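Local coordinates for protein porin (Acinetobacter baumannii AB307-0294, PDB 5DL7) that probably forms a channel through the outer membrane and may carry small molecules such as vanillate, at residues D20-L25 and K56-Y61; L219-Q224 and T254-I259; Q361-D366 and R394-T399. All blocks are in the same frame, centred on the assembly; numbering follows the deposited sequence.

Interactions 1 and 3 each join the two strands of a hairpin of the porin barrel, while interaction 2 joins a turn to a loop; no strand serves in two of them. Interaction 1 is a surface contact at the start of the chain; it relies almost wholly on backbone hydrogen bonds, with its side chains loosely disposed. Interactions 2 and 3 are partly buried and use side chains far more. In 219-224 with 254-259, a turn grips a second turn through one aspartate and a pair of isoleucines, beside a calcium site. In 361-366 with 394-399, a regular strand pair gives way to a loop held by one carboxylate and by packing on a phenylalanine, next to a salt bridge on the strands. Interactions 1 and 3 lie on opposite sides of the chain's centre.

Interaction 1: residues D20-L25 and K56-Y61; sequences DSKAEL and KGQSGY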
# COMPACT_ATOMS: atom_id res chain seq x y z
N ASP A 20 11.06 26.96 6.66
CA ASP A 20 10.60 25.53 6.98
C ASP A 20 10.12 24.69 5.80
O ASP A 20 9.58 23.58 6.02
CB ASP A 20 9.48 25.47 8.01
CG ASP A 20 9.90 25.99 9.33
OD1 ASP A 20 10.31 27.15 9.37
OD2 ASP A 20 9.87 25.20 10.29
N SER A 21 10.31 25.16 4.57
CA SER A 21 10.11 24.26 3.38
C SER A 21 10.98 23.06 3.37
O SER A 21 12.01 23.02 3.96
CB SER A 21 10.36 24.96 2.12
OG SER A 21 9.72 26.17 2.14
N LYS A 22 10.59 22.06 2.63
CA LYS A 22 11.19 20.82 2.56
C LYS A 22 11.07 20.42 1.04
O LYS A 22 10.02 20.71 0.40
CB LYS A 22 10.27 19.99 3.37
CG LYS A 22 10.63 18.61 3.68
CD LYS A 22 10.11 18.34 5.10
CE LYS A 22 9.46 16.96 5.11
NZ LYS A 22 10.35 15.89 4.60
N ALA A 23 12.04 19.69 0.49
CA ALA A 23 11.92 19.26 -0.91
C ALA A 23 12.85 18.09 -1.07
O ALA A 23 13.90 17.98 -0.36
CB ALA A 23 12.21 20.42 -1.85
N GLU A 24 12.43 17.15 -1.89
CA GLU A 24 13.24 15.94 -2.18
C GLU A 24 13.04 15.58 -3.64
O GLU A 24 11.93 15.69 -4.13
CB GLU A 24 12.69 14.72 -1.45
CG GLU A 24 12.86 14.90 0.02
CD GLU A 24 12.78 13.60 0.81
OE1 GLU A 24 11.96 12.75 0.36
OE2 GLU A 24 13.58 13.46 1.82
N LEU A 25 14.08 15.04 -4.23
CA LEU A 25 14.04 14.51 -5.64
C LEU A 25 14.51 13.05 -5.64
O LEU A 25 15.58 12.76 -5.24
CB LEU A 25 14.83 15.31 -6.57
CG LEU A 25 14.92 14.82 -8.05
CD1 LEU A 25 13.62 15.12 -8.73
CD2 LEU A 25 16.02 15.54 -8.81
N LYS A 56 9.04 16.10 -4.66
CA LYS A 56 8.02 16.35 -3.62
C LYS A 56 8.43 17.49 -2.83
O LYS A 56 9.54 17.50 -2.26
CB LYS A 56 7.86 15.04 -2.77
CG LYS A 56 6.88 15.24 -1.64
CD LYS A 56 6.57 13.95 -0.89
CE LYS A 56 5.61 14.35 0.22
NZ LYS A 56 4.76 13.14 0.53
N GLY A 57 7.66 18.57 -2.86
CA GLY A 57 8.02 19.85 -2.28
C GLY A 57 6.88 20.18 -1.26
O GLY A 57 5.71 20.01 -1.58
N GLN A 58 7.21 20.66 -0.04
CA GLN A 58 6.20 21.07 0.93
C GLN A 58 6.65 22.34 1.56
O GLN A 58 7.69 22.27 2.17
CB GLN A 58 5.99 19.88 1.97
CG GLN A 58 5.79 18.53 1.41
CD GLN A 58 5.78 17.41 2.43
OE1 GLN A 58 6.47 16.43 2.31
NE2 GLN A 58 4.90 17.50 3.35
N SER A 59 6.00 23.51 1.31
CA SER A 59 6.43 24.76 1.79
C SER A 59 6.05 24.81 3.32
O SER A 59 5.37 23.99 3.82
CB SER A 59 5.84 25.96 1.13
OG SER A 59 4.47 25.98 1.56
N GLY A 60 6.69 25.74 4.05
CA GLY A 60 6.16 26.08 5.38
C GLY A 60 4.99 27.03 5.16
O GLY A 60 4.49 27.23 4.03
N TYR A 61 4.61 27.72 6.23
CA TYR A 61 3.44 28.56 6.24
C TYR A 61 3.74 29.99 6.35
O TYR A 61 4.69 30.40 7.07
CB TYR A 61 2.52 27.99 7.40
CG TYR A 61 1.85 26.73 7.13
CD1 TYR A 61 0.60 26.73 6.45
CD2 TYR A 61 2.36 25.50 7.55
CE1 TYR A 61 -0.08 25.61 6.24
CE2 TYR A 61 1.67 24.35 7.36
CZ TYR A 61 0.40 24.38 6.73
OH TYR A 61 -0.27 23.23 6.54
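A23 passes close by G57, with their CA atoms 4.2 Å apart in a non-hydrogen-bonded antiparallel pair. No side chain on G57 stands beside the methyl of A23, and A23 CA comes within 3.3 Å of K56 O in a CA-H...O contact. Either side of this pair the backbones are stitched together: K22 and Q58 exchange two hydrogen bonds, Q58 N to K22 O being 2.8 Å and nearly straight (170°), and E24 and K56 exchange two more. The result is the regular hairpin of strands 22-36 and 46-58, in a barrel whose first strand also pairs with the last, 406-418. The face bearing K22, E24, K56 and Q58 is much looser. K22 and Q58 run side by side, yet K22 CE and Q58 OE1 stay 4.1 Å apart, and the extended chain of K56 leads away from its partner strand. E24 has a long, weak ion pair with K418. Toward the start of the 20-25 segment, S21 OG, held by I18 O, lies 3.6 Å from S59 CA; G60 N is buried there without any hydrogen-bond partner in the model.

Interaction 2: residues L219-Q224 and T254-I259; sequences LKDIYQ and TGSKKI
The chi1 torsion of I259 (68°) sets CG1 between its backbone N and carbonyl carbon, and an extended chi2 carries CD1 toward I222, whose CG2 stands anti to its own N. The two side chains cross at about a right angle, with I222 CG2 3.6 Å from I259 CD1, and A193 of strand 193-194 packs against both. Here two hairpin turns of the porin barrel meet. One links strands 210-219 and 223-235 and contains a classic beta bulge in which I222 and Y223 both face L219; the other opens with a type II' turn from T254 to K257.

D221 binds the second turn at two points. Its OD1 accepts S256 N at 3.0 Å, the donor arriving 36° above the carboxylate plane. Its backbone O receives K258 N in a short, nearly straight bond of 2.8 Å (171°). The neighbouring K257 N instead closes the type II' turn onto T254 O. K258 lays its chain alongside the same carbonyl, CG being 3.4 Å from D221 O, while its NZ continues to T194 O. At the other end T254 reaches in with its methyl: CG2 rests 3.6 Å from Y223 C, against the backbone of the bulge, and T254 N makes only a weak bond to I222 O. E253 and E261, which bracket the 254-259 loop in sequence, bind a calcium ion, and the side chain of K257 lies about 7 Å from it. A single water completes the contact, donating to I222 O at 2.9 Å and accepting from I259 N.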
# COMPACT_ATOMS: atom_id res chain seq x y z
N LEU A 219 -17.95 5.18 1.09
CA LEU A 219 -17.82 5.34 -0.40
C LEU A 219 -19.24 5.33 -0.92
O LEU A 219 -19.97 4.31 -0.80
CB LEU A 219 -17.05 4.14 -0.94
CG LEU A 219 -16.79 4.05 -2.41
CD1 LEU A 219 -15.94 5.24 -2.87
CD2 LEU A 219 -16.13 2.77 -2.79
N LYS A 220 -19.64 6.50 -1.42
CA LYS A 220 -21.09 6.83 -1.61
C LYS A 220 -21.74 5.75 -2.51
O LYS A 220 -21.21 5.41 -3.58
CB LYS A 220 -21.22 8.15 -2.30
CG LYS A 220 -22.71 8.54 -2.45
CD LYS A 220 -22.73 9.87 -3.10
CE LYS A 220 -24.15 10.36 -3.43
NZ LYS A 220 -23.84 11.13 -4.69
N ASP A 221 -22.84 5.15 -2.04
CA ASP A 221 -23.68 4.15 -2.77
C ASP A 221 -22.94 2.86 -2.98
O ASP A 221 -23.38 2.01 -3.80
CB ASP A 221 -24.13 4.82 -4.09
CG ASP A 221 -25.18 5.81 -3.91
OD1 ASP A 221 -26.11 5.62 -3.13
OD2 ASP A 221 -25.13 6.83 -4.64
N ILE A 222 -21.83 2.59 -2.27
CA ILE A 222 -21.07 1.39 -2.35
C ILE A 222 -20.91 0.71 -1.01
O ILE A 222 -21.46 -0.32 -0.78
CB ILE A 222 -19.73 1.53 -3.11
CG1 ILE A 222 -20.01 2.12 -4.54
CG2 ILE A 222 -19.08 0.18 -3.21
CD1 ILE A 222 -18.75 2.31 -5.34
N TYR A 223 -20.19 1.34 -0.10
CA TYR A 223 -20.00 0.71 1.24
C TYR A 223 -19.77 1.79 2.30
O TYR A 223 -19.29 2.89 1.98
CB TYR A 223 -18.96 -0.34 1.29
CG TYR A 223 -17.55 0.11 1.11
CD1 TYR A 223 -16.87 0.76 2.17
CD2 TYR A 223 -16.82 -0.04 -0.03
CE1 TYR A 223 -15.56 1.15 2.01
CE2 TYR A 223 -15.49 0.32 -0.18
CZ TYR A 223 -14.82 0.97 0.77
OH TYR A 223 -13.54 1.42 0.69
N GLN A 224 -20.03 1.37 3.55
CA GLN A 224 -19.53 2.10 4.77
C GLN A 224 -18.57 1.16 5.45
O GLN A 224 -18.79 -0.06 5.47
CB GLN A 224 -20.68 2.50 5.73
CG GLN A 224 -21.44 3.60 5.13
CD GLN A 224 -22.61 4.04 6.00
OE1 GLN A 224 -23.69 4.61 5.48
NE2 GLN A 224 -22.48 3.74 7.26
N THR A 254 -24.13 0.33 1.34
CA THR A 254 -24.97 1.51 1.66
C THR A 254 -25.58 2.08 0.37
O THR A 254 -25.08 1.78 -0.73
CB THR A 254 -23.96 2.50 2.38
OG1 THR A 254 -24.70 3.59 2.86
CG2 THR A 254 -22.96 3.12 1.39
N GLY A 255 -26.59 2.94 0.54
CA GLY A 255 -27.25 3.64 -0.56
C GLY A 255 -27.79 2.68 -1.62
O GLY A 255 -28.36 1.62 -1.30
N SER A 256 -27.47 2.95 -2.85
CA SER A 256 -27.95 2.15 -3.97
C SER A 256 -27.23 0.89 -4.15
O SER A 256 -27.47 0.11 -5.10
CB SER A 256 -28.09 3.02 -5.26
OG SER A 256 -26.81 3.30 -5.67
N LYS A 257 -26.27 0.59 -3.35
CA LYS A 257 -25.46 -0.64 -3.33
C LYS A 257 -24.96 -1.13 -4.64
O LYS A 257 -25.25 -2.26 -5.16
CB LYS A 257 -26.12 -1.75 -2.50
CG LYS A 257 -27.45 -2.05 -2.84
CD LYS A 257 -27.95 -3.32 -2.04
CE LYS A 257 -29.37 -3.63 -2.41
NZ LYS A 257 -30.29 -2.73 -1.75
N LYS A 258 -24.12 -0.29 -5.22
CA LYS A 258 -23.71 -0.55 -6.64
C LYS A 258 -22.98 -1.81 -6.81
O LYS A 258 -22.88 -2.33 -7.95
CB LYS A 258 -22.82 0.60 -7.08
CG LYS A 258 -23.58 1.90 -7.18
CD LYS A 258 -22.62 2.98 -7.69
CE LYS A 258 -23.41 4.19 -8.03
NZ LYS A 258 -22.44 5.18 -8.61
N ILE A 259 -22.33 -2.40 -5.81
CA ILE A 259 -21.52 -3.66 -5.92
C ILE A 259 -22.29 -4.86 -5.24
O ILE A 259 -21.79 -5.95 -5.17
CB ILE A 259 -20.06 -3.63 -5.53
CG1 ILE A 259 -19.88 -3.41 -3.97
CG2 ILE A 259 -19.36 -2.43 -6.23
CD1 ILE A 259 -18.48 -3.36 -3.51
O HOH W 1 -22.76 -2.05 -2.73

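Interaction 3: residues Q361-D366 and R394-T399; sequences QRFKED and RNDMPT
D366 OD2 is gripped by two groups, R394 NH1 at 2.8 Å across the contact and the hydroxyl of Y347. D366 OD1 meanwhile takes R394 NE at 2.8 Å through its syn lone pair. This is a side-on, two-nitrogen salt bridge in which the bend of the arginine at chi3 (-64°) directs NE onward to the carboxylate; the guanidinium and carboxylate planes are 31° apart. Their backbones also form a hydrogen-bonded antiparallel pair, and the E365-N395 pair follows it. In this hairpin of strands 363-375 and 384-395 of the porin barrel, regular pairing stops after N395.

Beyond that point side chains take over. N395 OD1 accepts M397 N, closing an Asx turn where the chain leaves the strand. D396 then replaces a backbone partner with its carboxylate: OD1 receives K364 N at 2.9 Å on its syn side, while D396 N donates a longer bond, 3.2 Å, to K364 O. D396 OD2 extends the link through a water to R362 O, and the carbons of K364 pass across the carboxylate.

The F363 ring is turned almost perpendicular to that carboxylate, which meets it at the edge; D396 O also lies at the edge, 3.4 Å from F363 CD1. P398 CD approaches the ring in an off-centre CH-pi contact, 4.3 Å from the centroid, and M397 CG touches F363 CB. On the same face as F363, E365 OE1 is held by Y393 and S310, away from the face of D366 and R394. Strand 341-353 flanks 363-375, its I353 packing against F363, E365 and M397, while Y358 from the preceding loop meets the F363 ring edge-to-face.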
# COMPACT_ATOMS: atom_id res chain seq x y z
N GLN A 361 -17.25 -26.13 -2.10
CA GLN A 361 -15.82 -26.12 -2.41
C GLN A 361 -15.11 -24.92 -1.77
O GLN A 361 -15.61 -23.79 -1.91
CB GLN A 361 -15.60 -26.24 -3.91
CG GLN A 361 -14.17 -26.25 -4.33
CD GLN A 361 -14.03 -26.52 -5.83
OE1 GLN A 361 -14.88 -26.19 -6.68
NE2 GLN A 361 -12.92 -27.03 -6.15
N ARG A 362 -13.92 -25.19 -1.23
CA ARG A 362 -13.08 -24.13 -0.71
C ARG A 362 -11.72 -24.12 -1.30
O ARG A 362 -11.19 -25.18 -1.77
CB ARG A 362 -13.05 -24.10 0.80
CG ARG A 362 -14.41 -23.96 1.47
CD ARG A 362 -14.98 -22.49 1.38
NE ARG A 362 -16.26 -22.46 2.01
CZ ARG A 362 -17.42 -22.61 1.43
NH1 ARG A 362 -17.51 -22.89 0.15
NH2 ARG A 362 -18.54 -22.59 2.12
N PHE A 363 -11.04 -22.99 -1.32
CA PHE A 363 -9.78 -22.79 -1.96
C PHE A 363 -8.68 -22.41 -0.90
O PHE A 363 -8.95 -22.19 0.27
CB PHE A 363 -9.91 -21.73 -3.09
CG PHE A 363 -10.94 -22.09 -4.14
CD1 PHE A 363 -10.56 -22.98 -5.12
CD2 PHE A 363 -12.29 -21.80 -3.96
CE1 PHE A 363 -11.37 -23.46 -6.11
CE2 PHE A 363 -13.18 -22.24 -4.97
CZ PHE A 363 -12.72 -23.06 -5.98
N LYS A 364 -7.45 -22.43 -1.44
CA LYS A 364 -6.28 -22.21 -0.60
C LYS A 364 -5.23 -21.51 -1.40
O LYS A 364 -5.15 -21.58 -2.68
CB LYS A 364 -5.82 -23.53 0.12
CG LYS A 364 -5.35 -24.56 -0.79
CD LYS A 364 -5.18 -25.88 -0.05
CE LYS A 364 -4.74 -26.83 -1.20
NZ LYS A 364 -4.50 -28.13 -0.70
N GLU A 365 -4.32 -20.81 -0.69
CA GLU A 365 -3.16 -20.12 -1.34
C GLU A 365 -2.00 -19.99 -0.39
O GLU A 365 -2.24 -20.00 0.84
CB GLU A 365 -3.55 -18.73 -1.91
CG GLU A 365 -4.03 -17.83 -0.79
CD GLU A 365 -4.60 -16.48 -1.26
OE1 GLU A 365 -4.18 -15.99 -2.32
OE2 GLU A 365 -5.28 -15.71 -0.46
N ASP A 366 -0.81 -19.89 -0.90
CA ASP A 366 0.36 -19.70 -0.02
C ASP A 366 1.44 -18.93 -0.71
O ASP A 366 1.52 -18.90 -1.95
CB ASP A 366 0.83 -20.93 0.70
CG ASP A 366 1.56 -21.97 -0.13
OD1 ASP A 366 1.60 -21.89 -1.37
OD2 ASP A 366 2.15 -22.95 0.48
N ARG A 394 1.44 -19.81 -4.73
CA ARG A 394 0.61 -20.82 -5.36
C ARG A 394 -0.83 -20.66 -4.90
O ARG A 394 -1.11 -20.30 -3.69
CB ARG A 394 1.03 -22.15 -4.90
CG ARG A 394 2.51 -22.55 -5.06
CD ARG A 394 2.77 -23.97 -4.46
NE ARG A 394 2.55 -24.04 -2.98
CZ ARG A 394 2.47 -25.18 -2.35
NH1 ARG A 394 2.22 -25.28 -1.08
NH2 ARG A 394 2.67 -26.33 -3.07
N ASN A 395 -1.75 -21.02 -5.78
CA ASN A 395 -3.12 -21.20 -5.31
C ASN A 395 -3.81 -22.28 -6.12
O ASN A 395 -3.21 -22.72 -7.16
CB ASN A 395 -3.96 -19.87 -5.31
CG ASN A 395 -4.35 -19.37 -6.68
OD1 ASN A 395 -4.68 -20.16 -7.60
ND2 ASN A 395 -4.28 -18.08 -6.86
N ASP A 396 -4.98 -22.75 -5.69
CA ASP A 396 -5.71 -23.74 -6.43
C ASP A 396 -7.04 -23.09 -6.96
O ASP A 396 -8.04 -23.78 -7.22
CB ASP A 396 -5.97 -24.99 -5.60
CG ASP A 396 -6.90 -24.78 -4.38
OD1 ASP A 396 -7.23 -23.58 -4.07
OD2 ASP A 396 -7.23 -25.76 -3.67
N MET A 397 -7.03 -21.82 -7.15
CA MET A 397 -8.21 -21.06 -7.57
C MET A 397 -8.42 -21.20 -9.07
O MET A 397 -7.47 -21.43 -9.83
CB MET A 397 -8.13 -19.54 -7.18
CG MET A 397 -8.10 -19.41 -5.74
SD MET A 397 -8.20 -17.52 -5.39
CE MET A 397 -7.12 -17.45 -4.08
N PRO A 398 -9.61 -20.96 -9.58
CA PRO A 398 -9.89 -21.05 -10.94
C PRO A 398 -9.24 -19.94 -11.79
O PRO A 398 -8.78 -18.91 -11.30
CB PRO A 398 -11.40 -20.95 -11.05
CG PRO A 398 -11.85 -21.14 -9.62
CD PRO A 398 -10.77 -20.78 -8.76
N THR A 399 -9.10 -20.26 -13.04
CA THR A 399 -8.35 -19.37 -13.93
C THR A 399 -8.97 -18.01 -14.25
O THR A 399 -8.30 -17.13 -14.78
CB THR A 399 -7.98 -20.11 -15.30
OG1 THR A 399 -9.17 -20.39 -15.93
CG2 THR A 399 -7.23 -21.32 -14.94
O HOH W 2 -8.57 -25.93 -1.39